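Local coordinates for protein DNA polymerase III subunit delta (PDB 3ZH9) that probably acts as the ring-opening subunit of the complex that uses ATP hydrolysis to load the sliding beta ring onto primed DNA for bacterial replication, at residues 52-56 with 82-86; 2-6 with 154-158; 219-223 with 254-259. The contacts are given in a common frame with arbitrary orientation. Residues are numbered along the deposited sequence.

Interaction 1: residues 52-56 with 82-86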
loop_
_atom_site.group_PDB
_atom_site.type_symbol
_atom_site.label_atom_id
_atom_site.label_comp_id
_atom_site.label_asym_id
_atom_site.label_seq_id
_atom_site.Cartn_x
_atom_site.Cartn_y
_atom_site.Cartn_z
ATOM N N PHE A 52 -8.952 -4.888 -19.067
ATOM C CA PHE A 52 -10.285 -5.365 -18.732
ATOM C C PHE A 52 -10.440 -5.505 -17.219
ATOM O O PHE A 52 -9.460 -5.704 -16.505
ATOM C CB PHE A 52 -10.554 -6.710 -19.418
ATOM C CG PHE A 52 -10.458 -6.653 -20.924
ATOM C CD1 PHE A 52 -9.224 -6.766 -21.564
ATOM C CD2 PHE A 52 -11.602 -6.483 -21.699
ATOM C CE1 PHE A 52 -9.131 -6.714 -22.942
ATOM C CE2 PHE A 52 -11.514 -6.429 -23.085
ATOM C CZ PHE A 52 -10.278 -6.546 -23.707
ATOM N N ASP A 53 -11.676 -5.397 -16.738
ATOM C CA ASP A 53 -11.987 -5.628 -15.326
ATOM C C ASP A 53 -13.064 -6.713 -15.258
ATOM O O ASP A 53 -14.199 -6.499 -15.677
ATOM C CB ASP A 53 -12.458 -4.320 -14.673
ATOM C CG ASP A 53 -12.687 -4.448 -13.173
ATOM O OD1 ASP A 53 -12.884 -5.578 -12.671
ATOM O OD2 ASP A 53 -12.680 -3.399 -12.495
ATOM N N LEU A 54 -12.707 -7.882 -14.743
ATOM C CA LEU A 54 -13.630 -9.010 -14.755
ATOM C C LEU A 54 -14.837 -8.823 -13.825
ATOM O O LEU A 54 -15.735 -9.666 -13.789
ATOM C CB LEU A 54 -12.892 -10.310 -14.437
ATOM C CG LEU A 54 -11.828 -10.684 -15.469
ATOM C CD1 LEU A 54 -11.207 -12.045 -15.144
ATOM C CD2 LEU A 54 -12.429 -10.669 -16.890
ATOM N N GLU A 55 -14.855 -7.725 -13.076
ATOM C CA GLU A 55 -16.039 -7.369 -12.309
ATOM C C GLU A 55 -17.183 -7.004 -13.250
ATOM O O GLU A 55 -18.352 -7.137 -12.893
ATOM C CB GLU A 55 -15.757 -6.181 -11.388
ATOM C CG GLU A 55 -14.663 -6.416 -10.362
ATOM C CD GLU A 55 -15.119 -7.253 -9.178
ATOM O OE1 GLU A 55 -16.173 -7.919 -9.274
ATOM O OE2 GLU A 55 -14.414 -7.236 -8.146
ATOM N N GLU A 56 -16.831 -6.394 -14.377
ATOM C CA GLU A 56 -17.810 -5.913 -15.346
ATOM C C GLU A 56 -17.622 -6.304 -16.814
ATOM O O GLU A 56 -18.510 -6.077 -17.622
ATOM C CB GLU A 56 -17.843 -4.396 -15.279
ATOM C CG GLU A 56 -16.573 -3.768 -15.756
ATOM C CD GLU A 56 -16.510 -2.309 -15.441
ATOM O OE1 GLU A 56 -17.384 -1.839 -14.698
ATOM O OE2 GLU A 56 -15.593 -1.629 -15.932
ATOM N N ASN A 82 -8.953 -8.489 -11.549
ATOM C CA ASN A 82 -9.979 -9.049 -10.658
ATOM C C ASN A 82 -10.573 -10.408 -11.032
ATOM O O ASN A 82 -11.793 -10.533 -11.168
ATOM C CB ASN A 82 -11.124 -8.053 -10.446
ATOM C CG ASN A 82 -10.643 -6.712 -9.935
ATOM O OD1 ASN A 82 -11.171 -5.670 -10.323
ATOM N ND2 ASN A 82 -9.637 -6.728 -9.073
ATOM N N PRO A 83 -9.718 -11.425 -11.193
ATOM C CA PRO A 83 -10.210 -12.796 -11.364
ATOM C C PRO A 83 -10.652 -13.384 -10.023
ATOM O O PRO A 83 -9.974 -14.258 -9.483
ATOM C CB PRO A 83 -8.984 -13.539 -11.918
ATOM C CG PRO A 83 -7.823 -12.770 -11.412
ATOM C CD PRO A 83 -8.258 -11.332 -11.361
ATOM N N TYR A 84 -11.781 -12.900 -9.507
ATOM C CA TYR A 84 -12.297 -13.301 -8.197
ATOM C C TYR A 84 -12.552 -14.800 -8.111
ATOM O O TYR A 84 -12.531 -15.379 -7.030
ATOM C CB TYR A 84 -13.579 -12.529 -7.849
ATOM C CG TYR A 84 -14.579 -12.452 -8.980
ATOM C CD1 TYR A 84 -15.494 -13.481 -9.206
ATOM C CD2 TYR A 84 -14.599 -11.354 -9.838
ATOM C CE1 TYR A 84 -16.406 -13.411 -10.263
ATOM C CE2 TYR A 84 -15.501 -11.277 -10.892
ATOM C CZ TYR A 84 -16.401 -12.302 -11.097
ATOM O OH TYR A 84 -17.292 -12.211 -12.142
ATOM N N PHE A 85 -12.796 -15.422 -9.257
ATOM C CA PHE A 85 -13.025 -16.858 -9.306
ATOM C C PHE A 85 -11.754 -17.656 -8.994
ATOM O O PHE A 85 -11.796 -18.879 -8.930
ATOM C CB PHE A 85 -13.580 -17.249 -10.677
ATOM C CG PHE A 85 -12.861 -16.593 -11.823
ATOM C CD1 PHE A 85 -11.638 -17.078 -12.260
ATOM C CD2 PHE A 85 -13.398 -15.477 -12.449
ATOM C CE1 PHE A 85 -10.969 -16.467 -13.303
ATOM C CE2 PHE A 85 -12.733 -14.866 -13.488
ATOM C CZ PHE A 85 -11.518 -15.366 -13.921
ATOM N N LEU A 86 -10.631 -16.963 -8.813
ATOM C CA LEU A 86 -9.393 -17.601 -8.358
ATOM C C LEU A 86 -9.371 -17.760 -6.834
ATOM O O LEU A 86 -8.564 -18.519 -6.293
ATOM C CB LEU A 86 -8.162 -16.819 -8.827
ATOM C CG LEU A 86 -7.882 -16.883 -10.330
ATOM C CD1 LEU A 86 -6.634 -16.080 -10.701
ATOM C CD2 LEU A 86 -7.756 -18.332 -10.770
#

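Interaction 2: residues 2-6 with 154-158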
loop_
_atom_site.group_PDB
_atom_site.type_symbol
_atom_site.label_atom_id
_atom_site.label_comp_id
_atom_site.label_asym_id
_atom_site.label_seq_id
_atom_site.Cartn_x
_atom_site.Cartn_y
_atom_site.Cartn_z
ATOM N N VAL A 2 8.805 -9.072 -6.110
ATOM C CA VAL A 2 8.670 -7.965 -7.054
ATOM C C VAL A 2 9.993 -7.733 -7.775
ATOM O O VAL A 2 10.027 -7.462 -8.972
ATOM C CB VAL A 2 8.206 -6.642 -6.374
ATOM C CG1 VAL A 2 9.147 -5.524 -6.695
ATOM C CG2 VAL A 2 6.808 -6.262 -6.836
ATOM N N PHE A 3 11.092 -7.856 -7.045
ATOM C CA PHE A 3 12.407 -7.543 -7.600
ATOM C C PHE A 3 12.843 -8.496 -8.729
ATOM O O PHE A 3 13.506 -8.092 -9.681
ATOM C CB PHE A 3 13.437 -7.482 -6.475
ATOM C CG PHE A 3 13.127 -6.423 -5.460
ATOM C CD1 PHE A 3 13.115 -5.100 -5.825
ATOM C CD2 PHE A 3 12.822 -6.751 -4.153
ATOM C CE1 PHE A 3 12.810 -4.098 -4.907
ATOM C CE2 PHE A 3 12.530 -5.750 -3.221
ATOM C CZ PHE A 3 12.524 -4.432 -3.607
ATOM N N ASP A 4 12.430 -9.748 -8.635
ATOM C CA ASP A 4 12.742 -10.742 -9.663
ATOM C C ASP A 4 12.112 -10.284 -10.983
ATOM O O ASP A 4 12.781 -10.177 -12.009
ATOM C CB ASP A 4 12.216 -12.101 -9.207
ATOM C CG ASP A 4 12.330 -13.198 -10.277
ATOM O OD1 ASP A 4 13.398 -13.374 -10.912
ATOM O OD2 ASP A 4 11.324 -13.919 -10.455
ATOM N N VAL A 5 10.820 -9.986 -10.939
ATOM C CA VAL A 5 10.142 -9.452 -12.100
ATOM C C VAL A 5 10.806 -8.168 -12.615
ATOM O O VAL A 5 11.100 -8.066 -13.802
ATOM C CB VAL A 5 8.638 -9.243 -11.843
ATOM C CG1 VAL A 5 7.944 -8.602 -13.077
ATOM C CG2 VAL A 5 7.996 -10.566 -11.522
ATOM N N TRP A 6 11.068 -7.201 -11.737
ATOM C CA TRP A 6 11.605 -5.918 -12.203
ATOM C C TRP A 6 12.941 -6.087 -12.904
ATOM O O TRP A 6 13.168 -5.517 -13.966
ATOM C CB TRP A 6 11.723 -4.894 -11.065
ATOM C CG TRP A 6 10.389 -4.480 -10.480
ATOM C CD1 TRP A 6 9.149 -4.940 -10.842
ATOM C CD2 TRP A 6 10.172 -3.532 -9.425
ATOM N NE1 TRP A 6 8.177 -4.339 -10.076
ATOM C CE2 TRP A 6 8.781 -3.472 -9.198
ATOM C CE3 TRP A 6 11.019 -2.729 -8.654
ATOM C CZ2 TRP A 6 8.219 -2.630 -8.236
ATOM C CZ3 TRP A 6 10.455 -1.893 -7.696
ATOM C CH2 TRP A 6 9.073 -1.853 -7.495
ATOM N N PHE A 154 12.752 -5.017 2.252
ATOM C CA PHE A 154 12.278 -4.447 1.003
ATOM C C PHE A 154 13.015 -3.150 0.653
ATOM O O PHE A 154 13.414 -2.946 -0.489
ATOM C CB PHE A 154 10.782 -4.191 1.078
ATOM C CG PHE A 154 10.274 -3.298 -0.008
ATOM C CD1 PHE A 154 9.850 -3.825 -1.209
ATOM C CD2 PHE A 154 10.208 -1.921 0.182
ATOM C CE1 PHE A 154 9.378 -3.000 -2.216
ATOM C CE2 PHE A 154 9.735 -1.092 -0.814
ATOM C CZ PHE A 154 9.318 -1.636 -2.019
ATOM N N THR A 155 13.172 -2.276 1.645
ATOM C CA THR A 155 13.875 -0.997 1.475
ATOM C C THR A 155 15.343 -1.201 1.092
ATOM O O THR A 155 15.866 -0.548 0.194
ATOM C CB THR A 155 13.806 -0.168 2.770
ATOM O OG1 THR A 155 12.439 -0.033 3.175
ATOM C CG2 THR A 155 14.405 1.232 2.580
ATOM N N VAL A 156 16.005 -2.126 1.778
ATOM C CA VAL A 156 17.390 -2.434 1.475
ATOM C C VAL A 156 17.552 -2.947 0.047
ATOM O O VAL A 156 18.459 -2.525 -0.683
ATOM C CB VAL A 156 17.962 -3.441 2.493
ATOM C CG1 VAL A 156 19.293 -4.044 1.992
ATOM C CG2 VAL A 156 18.147 -2.759 3.851
ATOM N N ASN A 157 16.662 -3.847 -0.357
ATOM C CA ASN A 157 16.735 -4.412 -1.693
ATOM C C ASN A 157 16.350 -3.384 -2.733
ATOM O O ASN A 157 16.831 -3.427 -3.848
ATOM C CB ASN A 157 15.835 -5.638 -1.818
ATOM C CG ASN A 157 16.400 -6.840 -1.103
ATOM O OD1 ASN A 157 17.611 -7.071 -1.123
ATOM N ND2 ASN A 157 15.527 -7.613 -0.456
ATOM N N LEU A 158 15.468 -2.466 -2.364
ATOM C CA LEU A 158 15.030 -1.448 -3.302
ATOM C C LEU A 158 16.214 -0.572 -3.737
ATOM O O LEU A 158 16.377 -0.297 -4.922
ATOM C CB LEU A 158 13.912 -0.598 -2.697
ATOM C CG LEU A 158 13.361 0.448 -3.657
ATOM C CD1 LEU A 158 12.919 -0.227 -4.929
ATOM C CD2 LEU A 158 12.210 1.244 -3.028
#

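Interaction 3: residues 219-223 with 254-259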
loop_
_atom_site.group_PDB
_atom_site.type_symbol
_atom_site.label_atom_id
_atom_site.label_comp_id
_atom_site.label_asym_id
_atom_site.label_seq_id
_atom_site.Cartn_x
_atom_site.Cartn_y
_atom_site.Cartn_z
ATOM N N ILE A 219 1.436 12.549 13.838
ATOM C CA ILE A 219 0.200 12.284 14.591
ATOM C C ILE A 219 0.365 11.057 15.483
ATOM O O ILE A 219 0.040 11.092 16.671
ATOM C CB ILE A 219 -1.018 12.062 13.656
ATOM C CG1 ILE A 219 -1.310 13.314 12.825
ATOM C CG2 ILE A 219 -2.250 11.608 14.454
ATOM C CD1 ILE A 219 -1.129 14.607 13.579
ATOM N N PHE A 220 0.878 9.967 14.916
ATOM C CA PHE A 220 1.128 8.773 15.718
ATOM C C PHE A 220 1.968 9.116 16.947
ATOM O O PHE A 220 1.635 8.747 18.079
ATOM C CB PHE A 220 1.830 7.677 14.894
ATOM C CG PHE A 220 2.195 6.461 15.706
ATOM C CD1 PHE A 220 1.226 5.532 16.062
ATOM C CD2 PHE A 220 3.496 6.256 16.131
ATOM C CE1 PHE A 220 1.552 4.416 16.821
ATOM C CE2 PHE A 220 3.825 5.149 16.888
ATOM C CZ PHE A 220 2.848 4.228 17.237
ATOM N N GLU A 221 3.059 9.827 16.719
ATOM C CA GLU A 221 4.009 10.139 17.791
ATOM C C GLU A 221 3.396 11.074 18.812
ATOM O O GLU A 221 3.628 10.941 20.021
ATOM C CB GLU A 221 5.287 10.765 17.222
ATOM C CG GLU A 221 6.237 9.762 16.577
ATOM C CD GLU A 221 6.709 8.681 17.547
ATOM O OE1 GLU A 221 6.558 8.863 18.778
ATOM O OE2 GLU A 221 7.228 7.645 17.071
ATOM N N LEU A 222 2.620 12.034 18.325
ATOM C CA LEU A 222 1.947 12.956 19.218
ATOM C C LEU A 222 1.098 12.163 20.200
ATOM O O LEU A 222 1.013 12.503 21.373
ATOM C CB LEU A 222 1.059 13.899 18.419
ATOM C CG LEU A 222 0.095 14.764 19.229
ATOM C CD1 LEU A 222 0.864 15.608 20.227
ATOM C CD2 LEU A 222 -0.717 15.636 18.276
ATOM N N ILE A 223 0.469 11.094 19.720
ATOM C CA ILE A 223 -0.407 10.310 20.578
ATOM C C ILE A 223 0.406 9.472 21.554
ATOM O O ILE A 223 0.007 9.302 22.713
ATOM C CB ILE A 223 -1.403 9.445 19.767
ATOM C CG1 ILE A 223 -2.460 10.338 19.121
ATOM C CG2 ILE A 223 -2.096 8.426 20.666
ATOM C CD1 ILE A 223 -3.185 9.682 17.951
ATOM N N LEU A 254 -6.953 13.694 11.218
ATOM C CA LEU A 254 -5.967 12.617 11.349
ATOM C C LEU A 254 -5.896 12.031 12.776
ATOM O O LEU A 254 -5.746 10.828 12.950
ATOM C CB LEU A 254 -4.584 13.104 10.915
ATOM C CG LEU A 254 -4.482 13.644 9.480
ATOM C CD1 LEU A 254 -3.079 14.186 9.194
ATOM C CD2 LEU A 254 -4.878 12.607 8.438
ATOM N N ILE A 255 -5.963 12.894 13.784
ATOM C CA ILE A 255 -6.014 12.443 15.159
ATOM C C ILE A 255 -7.258 11.566 15.303
ATOM O O ILE A 255 -7.193 10.446 15.797
ATOM C CB ILE A 255 -6.058 13.636 16.130
ATOM C CG1 ILE A 255 -4.724 14.387 16.086
ATOM C CG2 ILE A 255 -6.368 13.165 17.561
ATOM C CD1 ILE A 255 -4.751 15.758 16.783
ATOM N N SER A 256 -8.382 12.072 14.814
ATOM C CA SER A 256 -9.635 11.328 14.836
ATOM C C SER A 256 -9.511 9.961 14.145
ATOM O O SER A 256 -9.935 8.949 14.693
ATOM C CB SER A 256 -10.760 12.169 14.205
ATOM O OG SER A 256 -11.998 11.484 14.268
ATOM N N ASN A 257 -8.939 9.927 12.944
ATOM C CA ASN A 257 -8.759 8.663 12.231
ATOM C C ASN A 257 -7.929 7.642 13.040
ATOM O O ASN A 257 -8.170 6.436 12.983
ATOM C CB ASN A 257 -8.068 8.888 10.872
ATOM C CG ASN A 257 -8.875 9.778 9.927
ATOM O OD1 ASN A 257 -10.104 9.850 10.000
ATOM N ND2 ASN A 257 -8.174 10.456 9.021
ATOM N N GLN A 258 -6.917 8.122 13.749
ATOM C CA GLN A 258 -6.068 7.224 14.514
ATOM C C GLN A 258 -6.799 6.696 15.743
ATOM O O GLN A 258 -6.678 5.515 16.083
ATOM C CB GLN A 258 -4.749 7.886 14.905
ATOM C CG GLN A 258 -3.789 6.978 15.706
ATOM C CD GLN A 258 -3.282 5.753 14.936
ATOM O OE1 GLN A 258 -3.542 5.593 13.740
ATOM N NE2 GLN A 258 -2.549 4.883 15.630
ATOM N N PHE A 259 -7.561 7.558 16.401
ATOM C CA PHE A 259 -8.288 7.125 17.593
ATOM C C PHE A 259 -9.387 6.146 17.239
ATOM O O PHE A 259 -9.599 5.181 17.951
ATOM C CB PHE A 259 -8.812 8.313 18.401
ATOM C CG PHE A 259 -7.817 8.824 19.401
ATOM C CD1 PHE A 259 -7.431 8.033 20.474
ATOM C CD2 PHE A 259 -7.245 10.069 19.259
ATOM C CE1 PHE A 259 -6.485 8.483 21.398
ATOM C CE2 PHE A 259 -6.308 10.536 20.192
ATOM C CZ PHE A 259 -5.924 9.730 21.256
#

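Interaction 1: residues 52-56 with 82-86
Strand 49-53 ends in this contact, and its chain turns past the loop that leaves the neighbouring strand 76-81. Phe52, still in the strand, is out of reach of residues 82-86 and packs its ring on helix 59-66. At Asp53 the strand stops: OD1 accepts a hydrogen bond from Glu55 N (2.9 Å), forming an Asx turn, and Asp53 O is bonded by Glu56 N at 2.9 Å. Leu54, buried at the turn, carries most of the packing. Its CB lies 3.5 Å from Asn82 O, its CD1 is 4.2 Å from Pro83 CB, and the same CD1 meets the edge of the Phe85 ring at CZ (3.6 Å). Leu54 O faces the edge of the Tyr84 ring at CE2 (3.3 Å) and is hydrogen-bonded by His97. The hydroxyl of Tyr84 is hydrogen-bonded to Ile95 O. Exposed Glu55 borders the contact, its OE1 3.8 Å from Tyr84 CE2. On the other segment, Pro83 centres an inverse gamma turn that leads into the 3-10 segment 84-86. Two adjacent parallel strands thus end side by side at an outer margin of the five-stranded sheet, whose 2-3-4-1-5 order is typical of the AAA+ fold of the P-loop NTPase clan.

Interaction 2: residues 2-6 with 154-158
Phe3 lays one face of its ring over Asn157 CB, a CH-pi contact with CB 4.1 Å from the ring centroid and 29° off the normal. It is the centre of a nearly parallel helix pair: helix 2-10 precedes the first strand of the AAA+-like sheet, and helix 148-160 follows the last. The axes of the two short segments are inclined by 17° and come no closer than 11.7 Å, a wide gap that the Phe3 ring spans. Beyond it the ring meets Phe154 obliquely, with centroids 5.5 Å apart and CZ of Phe3 3.6 Å from CD1 of Phe154; Phe3 CE1 also touches Leu158 CD1 at 3.9 Å. Val2 and Val5 pack on strand 139-142 and helix 25-39, while Phe154 and Leu158 reach helix 182-195, so the pair joins the sheet domain to the helices that follow it. One turn on from Phe3, Trp6 hydrogen-bonds Thr31 through NE1 and presents its ring edge to the same leucine, CZ3 lying 4.1 Å from Leu158 CD1.

Interaction 3: residues 219-223 with 254-259
Helices 215-227 and 248-269 cross steeply in the all-helical C-terminal domain, which belongs to the post-AAA group and in relatives forms the collar through which loader subunits assemble. The axes of the two short segments approach to 10.1 Å at a crossing angle of -68°, and mainly apolar side chains fill the crossing. Ile219, with chi1 and chi2 both m, packs against two successive residues: CG1 lies 3.8 Å from Leu254 CB and CG2 3.9 Å from Ile255 CA. One turn later Ile223 keeps chi1 near m but takes chi2 to t; this extended form carries CD1 to 3.6 Å from Gln258 CG and 3.9 Å from Phe259 CE2. Leu222 has chi1 t and chi2 p, and its CD2 makes a looser contact, 4.3 Å, with CD1 of Ile255, whose side chain, an mt rotamer, also touches Leu311 of helix 301-319. Phe259, its CA-to-CB bond sideways to residues 219-223, also packs on that helix and meets Phe299 edge-to-face. Gln258 sets a polar group in the buried crossing. With chi1 t and chi2 p, its amide donates from NE2 to Gln295 OE1, and its OE1 has a weak hydrogen bond from Arg288. Phe220, chi1 t, turns its ring edge to that amide, with CD1 3.9 Å from Gln258 NE2.

The three contacts follow the modular build of the chain. Interaction 1 lies within the sequence loop closed by interaction 2, yet the two do not touch: their centres are 27 Å apart and their nearest atoms about 16 Å. The first ties together neighbouring strand ends of the sheet domain; the second brings the helix before that sheet against the helix after it. Interaction 3 opens only after both have closed and lies on the far side of the chain's centre, its own centre 36 Å from that of interaction 1 and 31 Å from that of interaction 2. Residues 219-223 with 254-259 lie in the separate helical C-terminal domain, their nearest atoms about 17 Å from interaction 2.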